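Local atomic coordinates of GDSL-esterase (Pseudoalteromonas sp., PDB entry 3HP4), a protein that hydrolyses esters as a GDSL-type serine hydrolase of a psychrotrophic bacterium and may act on lysophospholipids. Residues T4-G9 with E63-T68; R57-L62 with V96-A101; N142-D147 with P168-E173; Q20-V25 with P162-Q167; E49-A54 with A76-R81. All coordinates share one frame; numbering follows the deposited sequence.

Contact 1 (T4-G9 with E63-T68); sequences TILILG and EQYEPT
Pro67 lays the CB and CG side of its ring against Leu6. CB of Pro67 is 4.0 Å from CB of Leu6. The same proline CB lies 3.7 Å from the carbonyl O of Thr4. The ring therefore covers both a side chain and a piece of strand backbone. CD1 of Leu6 stands obliquely to the Tyr65 ring, 4.4 Å from CD2 of Tyr65, a loose contact.

Thr4 and Thr68 meet differently, through polar atoms. Thr68 OG1 sits between its own backbone N and carbonyl carbon (chi1 60°). There it accepts a hydrogen bond from Thr4 N, 3.0 Å from N to OG1. OG1 is also weakly hydrogen-bonded to Asp2 O. Thr68 N returns a weak bond to Thr4 O at 3.2 Å. Thr4 OG1 is bonded to Asp2 OD1 instead.

The chain leaves helix 51-65 at Glu66, which has positive phi, and runs through this loop into strand 69-73. That strand lies beside strand 3-9 in the parallel sheet. The helix belongs to the beta-alpha-beta crossover from strand 39-43 to strand 69-73, which passes over strand 3-9. Chemically, a threonine hydroxyl supplies the acceptor for a strand N-H, next to the point where Thr4 pairs with His69. The polar grip is thus confined to the Thr4 end, and Leu6 is held by apolar packing alone within this contact.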
# COMPACT_ATOMS: atom_id res chain seq x y z
N THR A 4 15.43 3.49 -2.03
CA THR A 4 14.41 4.39 -2.55
C THR A 4 13.15 3.55 -2.83
O THR A 4 13.17 2.65 -3.72
CB THR A 4 14.93 5.00 -3.83
OG1 THR A 4 16.09 5.80 -3.52
CG2 THR A 4 13.85 5.89 -4.45
N ILE A 5 12.09 3.90 -2.16
CA ILE A 5 10.87 3.08 -2.17
C ILE A 5 9.75 3.84 -2.85
O ILE A 5 9.34 4.89 -2.36
CB ILE A 5 10.42 2.73 -0.71
CG1 ILE A 5 11.54 2.10 0.05
CG2 ILE A 5 9.21 1.76 -0.82
CD1 ILE A 5 11.19 1.80 1.55
N LEU A 6 9.27 3.32 -3.96
CA LEU A 6 8.07 3.86 -4.63
C LEU A 6 6.84 3.30 -3.95
O LEU A 6 6.66 2.06 -3.92
CB LEU A 6 8.12 3.44 -6.11
CG LEU A 6 6.94 3.94 -6.95
CD1 LEU A 6 7.08 5.45 -7.18
CD2 LEU A 6 6.92 3.23 -8.30
N ILE A 7 6.00 4.16 -3.41
CA ILE A 7 4.76 3.79 -2.69
C ILE A 7 3.64 3.85 -3.72
O ILE A 7 3.26 4.96 -4.16
CB ILE A 7 4.47 4.78 -1.50
CG1 ILE A 7 5.67 4.92 -0.57
CG2 ILE A 7 3.21 4.36 -0.67
CD1 ILE A 7 6.01 3.60 0.19
N LEU A 8 3.12 2.70 -4.13
CA LEU A 8 2.07 2.65 -5.15
C LEU A 8 0.79 2.31 -4.41
O LEU A 8 0.39 1.15 -4.28
CB LEU A 8 2.44 1.61 -6.19
CG LEU A 8 1.62 1.63 -7.48
CD1 LEU A 8 2.05 2.83 -8.35
CD2 LEU A 8 1.84 0.30 -8.22
N GLY A 9 0.14 3.37 -3.89
CA GLY A 9 -1.04 3.22 -3.02
C GLY A 9 -2.26 3.92 -3.54
O GLY A 9 -2.32 4.43 -4.67
N GLU A 63 10.36 3.84 -15.08
CA GLU A 63 11.32 4.57 -15.91
C GLU A 63 11.68 5.89 -15.27
O GLU A 63 12.85 6.33 -15.37
CB GLU A 63 10.70 4.76 -17.28
CG GLU A 63 11.64 5.49 -18.26
CD GLU A 63 11.08 5.56 -19.69
OE1 GLU A 63 10.74 6.66 -20.18
OE2 GLU A 63 10.93 4.49 -20.31
N GLN A 64 10.69 6.58 -14.71
CA GLN A 64 10.90 7.93 -14.15
C GLN A 64 11.88 7.94 -13.00
O GLN A 64 12.74 8.81 -12.89
CB GLN A 64 9.54 8.50 -13.75
CG GLN A 64 9.54 9.89 -13.14
CD GLN A 64 8.16 10.49 -12.97
OE1 GLN A 64 7.11 9.81 -13.09
NE2 GLN A 64 8.13 11.78 -12.67
N TYR A 65 11.67 7.00 -12.05
CA TYR A 65 12.41 7.03 -10.80
C TYR A 65 13.43 5.95 -10.58
O TYR A 65 14.26 6.06 -9.65
CB TYR A 65 11.44 7.04 -9.64
CG TYR A 65 10.60 8.32 -9.62
CD1 TYR A 65 11.24 9.53 -9.55
CD2 TYR A 65 9.24 8.28 -9.70
CE1 TYR A 65 10.54 10.73 -9.56
CE2 TYR A 65 8.49 9.49 -9.70
CZ TYR A 65 9.16 10.67 -9.59
OH TYR A 65 8.44 11.85 -9.63
N GLU A 66 13.36 4.87 -11.39
CA GLU A 66 14.27 3.72 -11.20
C GLU A 66 14.42 3.34 -9.73
O GLU A 66 15.52 3.19 -9.21
CB GLU A 66 15.63 3.98 -11.83
CG GLU A 66 15.51 4.24 -13.35
CD GLU A 66 16.83 4.30 -14.04
OE1 GLU A 66 17.83 4.10 -13.39
OE2 GLU A 66 16.83 4.67 -15.24
N PRO A 67 13.27 3.11 -9.04
CA PRO A 67 13.35 2.81 -7.62
C PRO A 67 14.04 1.48 -7.37
O PRO A 67 13.92 0.53 -8.19
CB PRO A 67 11.87 2.74 -7.19
CG PRO A 67 11.15 2.24 -8.46
CD PRO A 67 11.90 2.99 -9.58
N THR A 68 14.63 1.36 -6.21
CA THR A 68 15.18 0.08 -5.82
C THR A 68 14.17 -0.85 -5.17
O THR A 68 14.37 -2.05 -5.03
CB THR A 68 16.36 0.32 -4.79
OG1 THR A 68 15.91 1.01 -3.62
CG2 THR A 68 17.56 1.07 -5.42

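Contact 2 (R57-L62 with V96-A101); sequences RLDALL and VKKSQA
Lys98 reaches over to Asp59 and meets its carboxylate with both side chains at about a right angle. NZ of Lys98 is 3.0 Å from OD1 of Asp59, in a hydrogen bond that is part of a salt bridge. The ammonium comes to OD1 on the syn side, 23° out of the carboxylate plane. A second, weak bond joins the same NZ to OD2 of Asp59 at 3.1 Å. Both oxygens thus face the same ammonium group, OD2 more weakly. The lysine chain is extended until chi4, which turns NZ aside (-70°). Its CD lies 3.4 Å from Asp59 OD1. Asp59 is exposed, and the bridge sits at the outer edge of the contact.

The two segments belong to helices 51-65 and 85-101. The axes of the two segments approach to 10.2 Å and lie 19° from parallel. Both helices pack on the same face of the central parallel sheet, as expected of the three-layer alpha/beta/alpha fold of SGNH hydrolases. Leu62 and Ser99 both touch Val70 of strand 69-73.

Ser99 OG, in the conformer described, is hydrogen-bonded to Leu95 O, one turn back in its own helix. Across the contact this oxygen meets a methyl: Leu58 CD2 is 3.5 Å from Ser99 OG. Leu58 and Lys98 run antiparallel past one another, with Leu58 CD2 near Lys98 CB. Leu62 CD1 touches the backbone, 3.6 Å from Lys98 O. At the flanks, Arg57 NH1 forms a salt bridge with Glu49 and Arg57 NH2 bonds to Ala44 O. Gln100 NE2 donates to Thr136 O.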
# COMPACT_ATOMS: atom_id res chain seq x y z
N ARG A 57 -0.06 2.74 -15.14
CA ARG A 57 0.87 3.82 -14.78
C ARG A 57 2.28 3.32 -14.46
O ARG A 57 3.23 4.11 -14.42
CB ARG A 57 0.30 4.55 -13.53
CG ARG A 57 -0.91 5.41 -13.83
CD ARG A 57 -1.68 5.81 -12.58
NE ARG A 57 -0.76 6.38 -11.63
CZ ARG A 57 -0.62 6.00 -10.35
NH1 ARG A 57 -1.36 5.05 -9.77
NH2 ARG A 57 0.32 6.61 -9.67
N LEU A 58 2.42 2.03 -14.15
CA LEU A 58 3.65 1.64 -13.48
C LEU A 58 4.87 1.68 -14.38
O LEU A 58 5.95 2.05 -13.89
CB LEU A 58 3.46 0.23 -12.84
CG LEU A 58 4.71 -0.24 -12.11
CD1 LEU A 58 5.12 0.63 -10.93
CD2 LEU A 58 4.47 -1.71 -11.58
N ASP A 59 4.76 1.29 -15.64
CA ASP A 59 5.95 1.34 -16.49
C ASP A 59 6.56 2.73 -16.49
O ASP A 59 7.79 2.87 -16.39
CB ASP A 59 5.62 0.97 -17.94
CG ASP A 59 5.31 -0.52 -18.15
OD1 ASP A 59 5.82 -1.38 -17.44
OD2 ASP A 59 4.54 -0.79 -19.11
N ALA A 60 5.72 3.74 -16.64
CA ALA A 60 6.24 5.11 -16.65
C ALA A 60 6.87 5.52 -15.34
O ALA A 60 7.92 6.17 -15.34
CB ALA A 60 5.15 6.07 -17.06
N LEU A 61 6.28 5.12 -14.20
CA LEU A 61 6.89 5.42 -12.91
C LEU A 61 8.23 4.73 -12.71
O LEU A 61 9.16 5.30 -12.16
CB LEU A 61 5.97 5.02 -11.73
CG LEU A 61 4.71 5.83 -11.69
CD1 LEU A 61 3.69 5.11 -10.76
CD2 LEU A 61 4.99 7.21 -11.16
N LEU A 62 8.35 3.48 -13.13
CA LEU A 62 9.62 2.78 -13.00
C LEU A 62 10.71 3.44 -13.86
O LEU A 62 11.85 3.56 -13.41
CB LEU A 62 9.48 1.28 -13.39
CG LEU A 62 8.53 0.48 -12.45
CD1 LEU A 62 8.28 -0.89 -13.09
CD2 LEU A 62 9.16 0.33 -11.08
N VAL A 96 3.61 -6.65 -9.67
CA VAL A 96 4.80 -7.18 -9.00
C VAL A 96 5.83 -7.59 -10.02
O VAL A 96 7.03 -7.25 -9.88
CB VAL A 96 4.40 -8.38 -8.12
CG1 VAL A 96 5.63 -9.04 -7.59
CG2 VAL A 96 3.49 -7.89 -6.95
N LYS A 97 5.45 -8.31 -11.07
CA LYS A 97 6.42 -8.79 -12.03
C LYS A 97 7.06 -7.66 -12.80
O LYS A 97 8.26 -7.71 -13.09
CB LYS A 97 5.85 -9.84 -12.97
CG LYS A 97 5.55 -11.10 -12.19
CD LYS A 97 5.17 -12.25 -13.06
CE LYS A 97 5.20 -13.58 -12.27
NZ LYS A 97 4.99 -14.73 -13.22
N LYS A 98 6.32 -6.59 -13.12
CA LYS A 98 6.93 -5.44 -13.80
C LYS A 98 7.96 -4.78 -12.87
O LYS A 98 9.08 -4.42 -13.31
CB LYS A 98 5.86 -4.40 -14.14
CG LYS A 98 5.04 -4.65 -15.33
CD LYS A 98 4.04 -3.46 -15.48
CE LYS A 98 3.09 -3.64 -16.66
NZ LYS A 98 3.76 -3.52 -17.97
N SER A 99 7.64 -4.64 -11.60
CA SER A 99 8.59 -4.06 -10.67
C SER A 99 9.85 -4.90 -10.53
O SER A 99 10.98 -4.36 -10.56
CB SER A 99 7.93 -3.85 -9.30
OG SER A 99 6.77 -3.04 -9.37
N GLN A 100 9.69 -6.22 -10.41
CA GLN A 100 10.83 -7.11 -10.29
C GLN A 100 11.68 -7.10 -11.55
O GLN A 100 12.91 -7.15 -11.49
CB GLN A 100 10.34 -8.53 -9.95
CG GLN A 100 9.72 -8.59 -8.56
CD GLN A 100 9.12 -9.94 -8.25
OE1 GLN A 100 8.66 -10.65 -9.17
NE2 GLN A 100 9.08 -10.32 -6.98
N ALA A 101 11.03 -7.04 -12.73
CA ALA A 101 11.77 -7.00 -13.99
C ALA A 101 12.57 -5.73 -14.09
O ALA A 101 13.59 -5.72 -14.78
CB ALA A 101 10.82 -7.11 -15.16

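Contact 3 (N142-D147 with P168-E173); sequences NFFMLD and PLIRDE
Ile170 sets its CG2 methyl over one face of the Phe144 ring. This is a CH-pi contact, 3.7 Å from CG2 of Ile170 to the centroid of the Phe144 ring and 16° off the ring normal. CD1 of the isoleucine reaches the same ring at CD1 and CE1. Phe144 has CG between its backbone N and carbonyl carbon (chi1 60°), which brings it 3.6 Å from Ile170 CG2. Met145 SD adds a looser touch, 4.4 Å from Ile170 CD1.

The polar part lies beside this patch. Glu173, in the conformer described, brings OE1 to 3.4 Å from Phe144 O. Both atoms are acceptors, and no bond forms between them. Two waters supply the protons. One donates to Glu173 OE1 over 2.7 Å and accepts from Asn142 ND2. The other donates to Glu173 OE1 and to Phe143 O, and accepts from Asp147 N.

Further out, a type I turn from Phe143 to Leu146 presents Phe144 to the helix. Trp24 meets the Phe144 ring edge-to-face, and Leu12 and Met109 also pack on it. The turn follows strand 139-141, and its partner is the C-terminal helix 166-183.

Asp147 OD2 and Glu173 OE2 are 4.5 Å apart. Both residues are modelled in two conformers, so any effect of these like charges is doubtful. Firmer is that two waters, each donating to Glu173 OE1, satisfy this oxygen where the turn offers acceptors.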
# COMPACT_ATOMS: atom_id res chain seq x y z
N ASN A 142 1.82 -6.43 6.72
CA ASN A 142 0.58 -6.32 7.48
C ASN A 142 -0.24 -5.06 7.08
O ASN A 142 0.35 -4.03 6.80
CB ASN A 142 0.92 -6.22 9.01
CG ASN A 142 -0.25 -6.48 9.88
OD1 ASN A 142 -0.93 -7.42 9.79
ND2 ASN A 142 -0.45 -5.50 10.81
N PHE A 143 -1.55 -5.21 7.07
CA PHE A 143 -2.43 -4.03 6.71
C PHE A 143 -2.41 -3.03 7.86
O PHE A 143 -2.86 -3.34 8.96
CB PHE A 143 -3.81 -4.55 6.49
CG PHE A 143 -4.80 -3.55 5.88
CD1 PHE A 143 -4.37 -2.59 5.00
CD2 PHE A 143 -6.15 -3.66 6.16
CE1 PHE A 143 -5.30 -1.71 4.41
CE2 PHE A 143 -7.06 -2.77 5.54
CZ PHE A 143 -6.59 -1.83 4.69
N PHE A 144 -1.97 -1.81 7.60
CA PHE A 144 -1.88 -0.82 8.67
C PHE A 144 -3.20 -0.35 9.18
O PHE A 144 -3.24 0.25 10.26
CB PHE A 144 -0.97 0.37 8.28
CG PHE A 144 -1.41 1.17 7.05
CD1 PHE A 144 -2.55 1.96 7.07
CD2 PHE A 144 -0.60 1.15 5.91
CE1 PHE A 144 -2.87 2.71 5.93
CE2 PHE A 144 -0.94 1.92 4.78
CZ PHE A 144 -2.08 2.70 4.81
N MET A 145 -4.32 -0.62 8.49
CA MET A 145 -5.63 -0.18 8.96
C MET A 145 -6.23 -1.05 10.04
O MET A 145 -7.21 -0.67 10.65
CB MET A 145 -6.61 -0.09 7.80
CG MET A 145 -6.29 1.09 6.87
SD MET A 145 -6.34 2.74 7.66
CE MET A 145 -8.06 2.87 8.21
N LEU A 146 -5.70 -2.26 10.23
CA LEU A 146 -6.35 -3.17 11.18
C LEU A 146 -6.51 -2.62 12.59
O LEU A 146 -7.50 -2.84 13.24
CB LEU A 146 -5.58 -4.50 11.23
CG LEU A 146 -5.75 -5.34 9.94
CD1 LEU A 146 -4.65 -6.47 9.92
CD2 LEU A 146 -7.11 -5.88 9.79
N ASP A 147 -5.49 -1.91 13.04
CA ASP A 147 -5.47 -1.33 14.38
C ASP A 147 -5.95 0.10 14.40
O ASP A 147 -5.83 0.77 15.45
CB ASP A 147 -4.03 -1.36 14.93
CG ASP A 147 -3.53 -2.76 15.16
OD1 ASP A 147 -4.33 -3.71 15.04
OD2 ASP A 147 -2.32 -2.91 15.43
N PRO A 168 0.20 9.69 12.48
CA PRO A 168 1.42 9.30 13.23
C PRO A 168 1.43 7.82 13.61
O PRO A 168 2.48 7.18 13.65
CB PRO A 168 1.41 10.19 14.49
CG PRO A 168 0.53 11.31 14.12
CD PRO A 168 -0.49 10.84 13.12
N LEU A 169 0.23 7.27 13.88
CA LEU A 169 0.15 5.85 14.21
C LEU A 169 0.50 4.99 13.01
O LEU A 169 1.23 4.01 13.11
CB LEU A 169 -1.26 5.52 14.76
CG LEU A 169 -1.55 6.21 16.09
CD1 LEU A 169 -3.05 6.14 16.34
CD2 LEU A 169 -0.81 5.46 17.19
N ILE A 170 -0.04 5.33 11.85
CA ILE A 170 0.28 4.60 10.63
C ILE A 170 1.79 4.77 10.30
O ILE A 170 2.43 3.78 9.93
CB ILE A 170 -0.57 5.06 9.46
CG1 ILE A 170 -2.06 4.74 9.73
CG2 ILE A 170 -0.13 4.38 8.15
CD1 ILE A 170 -2.99 5.42 8.76
N ARG A 171 2.35 5.97 10.49
CA ARG A 171 3.77 6.20 10.27
C ARG A 171 4.55 5.19 11.08
O ARG A 171 5.49 4.58 10.54
CB ARG A 171 4.12 7.60 10.77
CG ARG A 171 5.64 7.85 10.84
CD ARG A 171 5.98 9.07 11.73
NE ARG A 171 5.62 8.76 13.11
CZ ARG A 171 5.27 9.66 14.02
NH1 ARG A 171 5.22 10.94 13.71
NH2 ARG A 171 4.88 9.21 15.20
N ASP A 172 4.20 5.00 12.34
CA ASP A 172 5.02 4.12 13.16
C ASP A 172 4.86 2.65 12.76
O ASP A 172 5.83 1.87 12.76
CB ASP A 172 4.74 4.33 14.63
CG ASP A 172 5.25 5.71 15.09
OD1 ASP A 172 6.17 6.25 14.45
OD2 ASP A 172 4.74 6.24 16.10
N GLU A 173 3.66 2.22 12.34
CA GLU A 173 3.51 0.85 11.83
C GLU A 173 4.27 0.63 10.54
O GLU A 173 4.78 -0.45 10.24
CB GLU A 173 2.02 0.49 11.61
CG GLU A 173 1.21 0.43 12.86
CD GLU A 173 -0.23 0.04 12.61
OE1 GLU A 173 -0.46 -0.97 11.85
OE2 GLU A 173 -1.11 0.75 13.20
O HOH W 1 1.04 -2.98 10.98
O HOH W 2 -2.72 -2.68 11.75

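Contact 4 (Q20-V25 with P162-Q167); sequences QEEGWV and PNKKAQ
Gln167 accepts the backbone N-H of Trp24 on its side-chain oxygen. The distance from Trp24 N to Gln167 OE1 is 2.8 Å, and the nitrogen lies in the amide plane on a lone pair. The N-H...O angle is a bent 139°. The other end of the same amide is also held. Gln167 NE2 donates to Asn163 O at 3.1 Å, coming from above that carbonyl plane. A bend at chi2 (-66°) turns CD back toward its own segment. Both bonds together should fix the turn of the amide.

A second polar link lies nearer the surface. Glu22 OE2 and Lys164 NZ form a long salt bridge of 3.4 Å, while Glu22 OE1 is bonded to Gln19 N. A water donates to both Glu22 O and Lys164 O. Between these links packing is close: Gln167 CB is 3.2 Å from Glu22 O. Gln167 OE1 also lies at the edge of the Trp24 ring, 3.4 Å from CD1. The indole passes on to Ile170 and Met174, and its NE1 bonds to Leu12 O.

Two helix starts meet here. Gly23 is the N-cap of helix 24-34, and Asn163 OD1 makes a capping bond to Ala166 N ahead of helix 166-183. Pro162 ends an Asp-Ser-Leu-His-Pro sequence, consistent with the Asp-x-x-His block that carries the catalytic acid and histidine in SGNH hydrolases.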
# COMPACT_ATOMS: atom_id res chain seq x y z
N GLN A 20 -1.23 17.17 2.36
CA GLN A 20 -0.23 16.16 2.00
C GLN A 20 0.81 16.04 3.13
O GLN A 20 1.19 14.90 3.52
CB GLN A 20 0.42 16.55 0.67
CG GLN A 20 1.57 15.68 0.19
CD GLN A 20 2.51 16.46 -0.73
OE1 GLN A 20 2.43 17.69 -0.82
NE2 GLN A 20 3.41 15.75 -1.41
N GLU A 21 1.22 17.20 3.68
CA GLU A 21 2.19 17.22 4.79
C GLU A 21 1.70 16.60 6.12
O GLU A 21 2.51 16.35 7.02
CB GLU A 21 2.72 18.63 5.04
CG GLU A 21 3.28 19.33 3.81
CD GLU A 21 2.24 20.19 3.09
OE1 GLU A 21 1.01 19.89 3.16
OE2 GLU A 21 2.66 21.19 2.45
N GLU A 22 0.39 16.37 6.25
CA GLU A 22 -0.13 15.66 7.43
C GLU A 22 -0.17 14.12 7.25
O GLU A 22 -0.42 13.37 8.19
CB GLU A 22 -1.54 16.14 7.77
CG GLU A 22 -1.61 17.61 8.12
CD GLU A 22 -3.03 18.09 8.30
OE1 GLU A 22 -3.93 17.61 7.55
OE2 GLU A 22 -3.26 18.94 9.19
N GLY A 23 0.03 13.66 6.04
CA GLY A 23 -0.08 12.24 5.74
C GLY A 23 1.09 11.42 6.23
O GLY A 23 2.22 11.92 6.36
N TRP A 24 0.82 10.15 6.45
CA TRP A 24 1.83 9.31 7.04
C TRP A 24 3.08 9.17 6.20
O TRP A 24 4.16 9.00 6.77
CB TRP A 24 1.26 7.93 7.37
CG TRP A 24 0.94 7.02 6.22
CD1 TRP A 24 -0.29 6.81 5.67
CD2 TRP A 24 1.85 6.15 5.53
NE1 TRP A 24 -0.20 5.86 4.67
CE2 TRP A 24 1.10 5.44 4.54
CE3 TRP A 24 3.23 5.91 5.62
CZ2 TRP A 24 1.69 4.51 3.68
CZ3 TRP A 24 3.80 4.99 4.79
CH2 TRP A 24 3.03 4.28 3.82
N VAL A 25 2.98 9.26 4.86
CA VAL A 25 4.19 9.11 4.05
C VAL A 25 5.14 10.27 4.34
O VAL A 25 6.31 10.06 4.59
CB VAL A 25 3.85 8.95 2.55
CG1 VAL A 25 5.15 9.02 1.73
CG2 VAL A 25 3.08 7.68 2.26
N PRO A 162 -8.85 7.10 7.18
CA PRO A 162 -8.27 7.57 8.44
C PRO A 162 -8.11 9.07 8.46
O PRO A 162 -7.96 9.73 7.41
CB PRO A 162 -6.88 6.90 8.48
CG PRO A 162 -6.63 6.45 7.06
CD PRO A 162 -7.92 6.26 6.41
N ASN A 163 -8.14 9.66 9.65
CA ASN A 163 -8.05 11.11 9.80
C ASN A 163 -6.64 11.56 10.15
O ASN A 163 -5.70 10.74 10.07
CB ASN A 163 -9.09 11.61 10.83
CG ASN A 163 -8.79 11.13 12.25
OD1 ASN A 163 -7.73 10.63 12.55
ND2 ASN A 163 -9.78 11.26 13.14
N LYS A 164 -6.47 12.83 10.49
CA LYS A 164 -5.14 13.35 10.78
C LYS A 164 -4.51 12.66 11.99
O LYS A 164 -3.32 12.34 11.98
CB LYS A 164 -5.19 14.87 10.93
CG LYS A 164 -3.98 15.47 11.59
CD LYS A 164 -4.18 16.98 11.85
CE LYS A 164 -2.86 17.61 12.21
NZ LYS A 164 -3.00 19.04 12.58
N LYS A 165 -5.32 12.36 13.00
CA LYS A 165 -4.81 11.72 14.21
C LYS A 165 -4.27 10.32 13.93
O LYS A 165 -3.36 9.82 14.60
CB LYS A 165 -5.94 11.68 15.24
CG LYS A 165 -5.47 11.29 16.63
CD LYS A 165 -6.62 11.31 17.65
CE LYS A 165 -6.16 10.69 18.97
NZ LYS A 165 -7.21 10.83 20.01
N ALA A 166 -4.84 9.66 12.93
CA ALA A 166 -4.35 8.32 12.57
C ALA A 166 -2.94 8.33 11.96
O ALA A 166 -2.26 7.31 12.03
CB ALA A 166 -5.29 7.69 11.60
N GLN A 167 -2.54 9.45 11.36
CA GLN A 167 -1.32 9.42 10.54
C GLN A 167 -0.03 9.10 11.30
O GLN A 167 0.75 8.32 10.81
CB GLN A 167 -1.21 10.66 9.65
CG GLN A 167 -2.49 10.94 8.83
CD GLN A 167 -2.77 9.88 7.83
OE1 GLN A 167 -1.87 9.49 7.07
NE2 GLN A 167 -4.02 9.37 7.82
O HOH W 3 -1.15 13.89 10.84

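Contact 5 (E49-A54 with A76-R81); sequences ETSGGA and ANDGLR
Asn77 donates from ND2 to the carbonyl O of Glu49 in a nearly straight bond, 2.9 Å long with an N-H...O angle of 176°. The acceptor lies in the amide plane of Asn77, but the nitrogen stands above the carbonyl plane of Glu49. A water also joins Glu49 O to Asn77 N.

The tight part continues at Ser51. Its OG donates to Asp78 OD2 over 2.6 Å, close to the C-O direction of the acceptor. In turn, Asn91 ND2 is hydrogen-bonded to this OG. Ser51 N adds a weak bond to Asp78 OD2. Beside it, Thr50 CB presses to 3.3 Å from Asp78 OD1, the two side chains roughly perpendicular. Thr50 is the N-cap of helix 51-65: its OG1, at chi1 59°, accepts from Gly53 N at 3.0 Å. A second water accepts from Gly52 N and donates to Asp78 OD1. The aspartate has an alternate conformer, and this description is of one.

The other side is loose. Thr50 CG2 is 3.9 Å from NH1 of Arg81, an exposed side chain also modelled in two positions.

Asn77 ND2 has another partner, a phosphonate oxygen of the modified serine at position 11. The sequence Gly-Ala-Asn-Asp matches the Gly-x-Asn-Asp block of SGNH hydrolases. Its asparagine contributes to the oxyanion hole in relatives, and the bond to the inhibitor is consistent with that role here.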
# COMPACT_ATOMS: atom_id res chain seq x y z
N GLU A 49 -7.50 4.75 -6.68
CA GLU A 49 -6.76 3.87 -7.59
C GLU A 49 -7.14 2.40 -7.41
O GLU A 49 -7.36 1.95 -6.29
CB GLU A 49 -5.25 4.04 -7.41
CG GLU A 49 -4.43 3.38 -8.48
CD GLU A 49 -4.80 3.83 -9.86
OE1 GLU A 49 -5.86 3.46 -10.37
OE2 GLU A 49 -4.03 4.56 -10.50
N THR A 50 -7.19 1.69 -8.52
CA THR A 50 -7.47 0.25 -8.53
C THR A 50 -6.21 -0.47 -9.00
O THR A 50 -5.26 0.13 -9.54
CB THR A 50 -8.61 -0.07 -9.51
OG1 THR A 50 -8.20 0.36 -10.83
CG2 THR A 50 -9.89 0.61 -9.07
N SER A 51 -6.23 -1.79 -8.89
CA SER A 51 -5.11 -2.58 -9.37
C SER A 51 -4.89 -2.37 -10.88
O SER A 51 -3.75 -2.25 -11.34
CB SER A 51 -5.31 -4.06 -9.02
OG SER A 51 -6.39 -4.64 -9.70
N GLY A 52 -5.98 -2.29 -11.63
CA GLY A 52 -5.84 -2.14 -13.10
C GLY A 52 -5.41 -0.74 -13.45
O GLY A 52 -4.62 -0.55 -14.38
N GLY A 53 -5.85 0.28 -12.72
CA GLY A 53 -5.38 1.65 -13.01
C GLY A 53 -3.91 1.81 -12.75
O GLY A 53 -3.16 2.48 -13.52
N ALA A 54 -3.43 1.21 -11.67
CA ALA A 54 -2.03 1.31 -11.35
C ALA A 54 -1.21 0.62 -12.41
O ALA A 54 -0.11 1.07 -12.75
CB ALA A 54 -1.72 0.74 -9.95
N ALA A 76 -8.02 -2.32 -2.27
CA ALA A 76 -9.22 -1.98 -1.51
C ALA A 76 -10.29 -1.47 -2.44
O ALA A 76 -11.49 -1.78 -2.23
CB ALA A 76 -8.89 -0.89 -0.42
N ASN A 77 -9.97 -0.64 -3.42
CA ASN A 77 -11.02 -0.12 -4.31
C ASN A 77 -11.63 -1.21 -5.15
O ASN A 77 -12.86 -1.21 -5.32
CB ASN A 77 -10.52 1.10 -5.08
CG ASN A 77 -10.31 2.27 -4.14
OD1 ASN A 77 -11.17 2.58 -3.30
ND2 ASN A 77 -9.17 2.89 -4.26
N ASP A 78 -10.83 -2.14 -5.62
CA ASP A 78 -11.39 -3.28 -6.36
C ASP A 78 -12.38 -4.06 -5.46
O ASP A 78 -13.49 -4.39 -5.89
CB ASP A 78 -10.28 -4.21 -6.80
CG ASP A 78 -9.60 -3.74 -8.05
OD1 ASP A 78 -10.09 -2.89 -8.83
OD2 ASP A 78 -8.53 -4.32 -8.30
N GLY A 79 -11.99 -4.33 -4.23
CA GLY A 79 -12.84 -5.12 -3.31
C GLY A 79 -14.06 -4.38 -2.86
O GLY A 79 -15.14 -4.97 -2.74
N LEU A 80 -13.96 -3.08 -2.59
CA LEU A 80 -15.16 -2.26 -2.26
C LEU A 80 -16.13 -2.22 -3.37
O LEU A 80 -17.33 -2.04 -3.12
CB LEU A 80 -14.72 -0.84 -1.88
CG LEU A 80 -13.98 -0.83 -0.55
CD1 LEU A 80 -13.32 0.55 -0.34
CD2 LEU A 80 -14.89 -1.18 0.64
N ARG A 81 -15.70 -2.39 -4.60
CA ARG A 81 -16.53 -2.38 -5.76
C ARG A 81 -17.01 -3.79 -6.17
O ARG A 81 -17.74 -3.97 -7.14
CB ARG A 81 -15.76 -1.65 -6.88
CG ARG A 81 -15.58 -0.15 -6.55
CD ARG A 81 -14.59 0.52 -7.46
NE ARG A 81 -15.23 0.83 -8.73
CZ ARG A 81 -14.68 1.56 -9.68
NH1 ARG A 81 -13.46 2.08 -9.52
NH2 ARG A 81 -15.36 1.78 -10.80
O HOH W 4 -7.15 0.12 -4.25
O HOH W 5 -8.76 -3.07 -11.34

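How the contacts relate
Contacts 1, 2 and 5 all use helix 51-65. Contact 5 holds its start, and its Asn77 reaches the modified serine; contact 2 holds its middle and contact 1 its exit. Contacts 3 and 4 share the start of helix 166-183 and meet where Ile170 and Phe144 pack on Trp24. They lie across the chain from contact 2. Contacts 3, 4 and 5 are mostly buried, and water bridges occur in all three. Contacts 1 and 2 are partly buried. Contact 2 has a surface salt bridge over leucines, and contact 1 one threonine hydroxyl bond and a weak backbone bond. A side-chain amide serves in contacts 4 and 5, beside a salt bridge or a serine-aspartate bond.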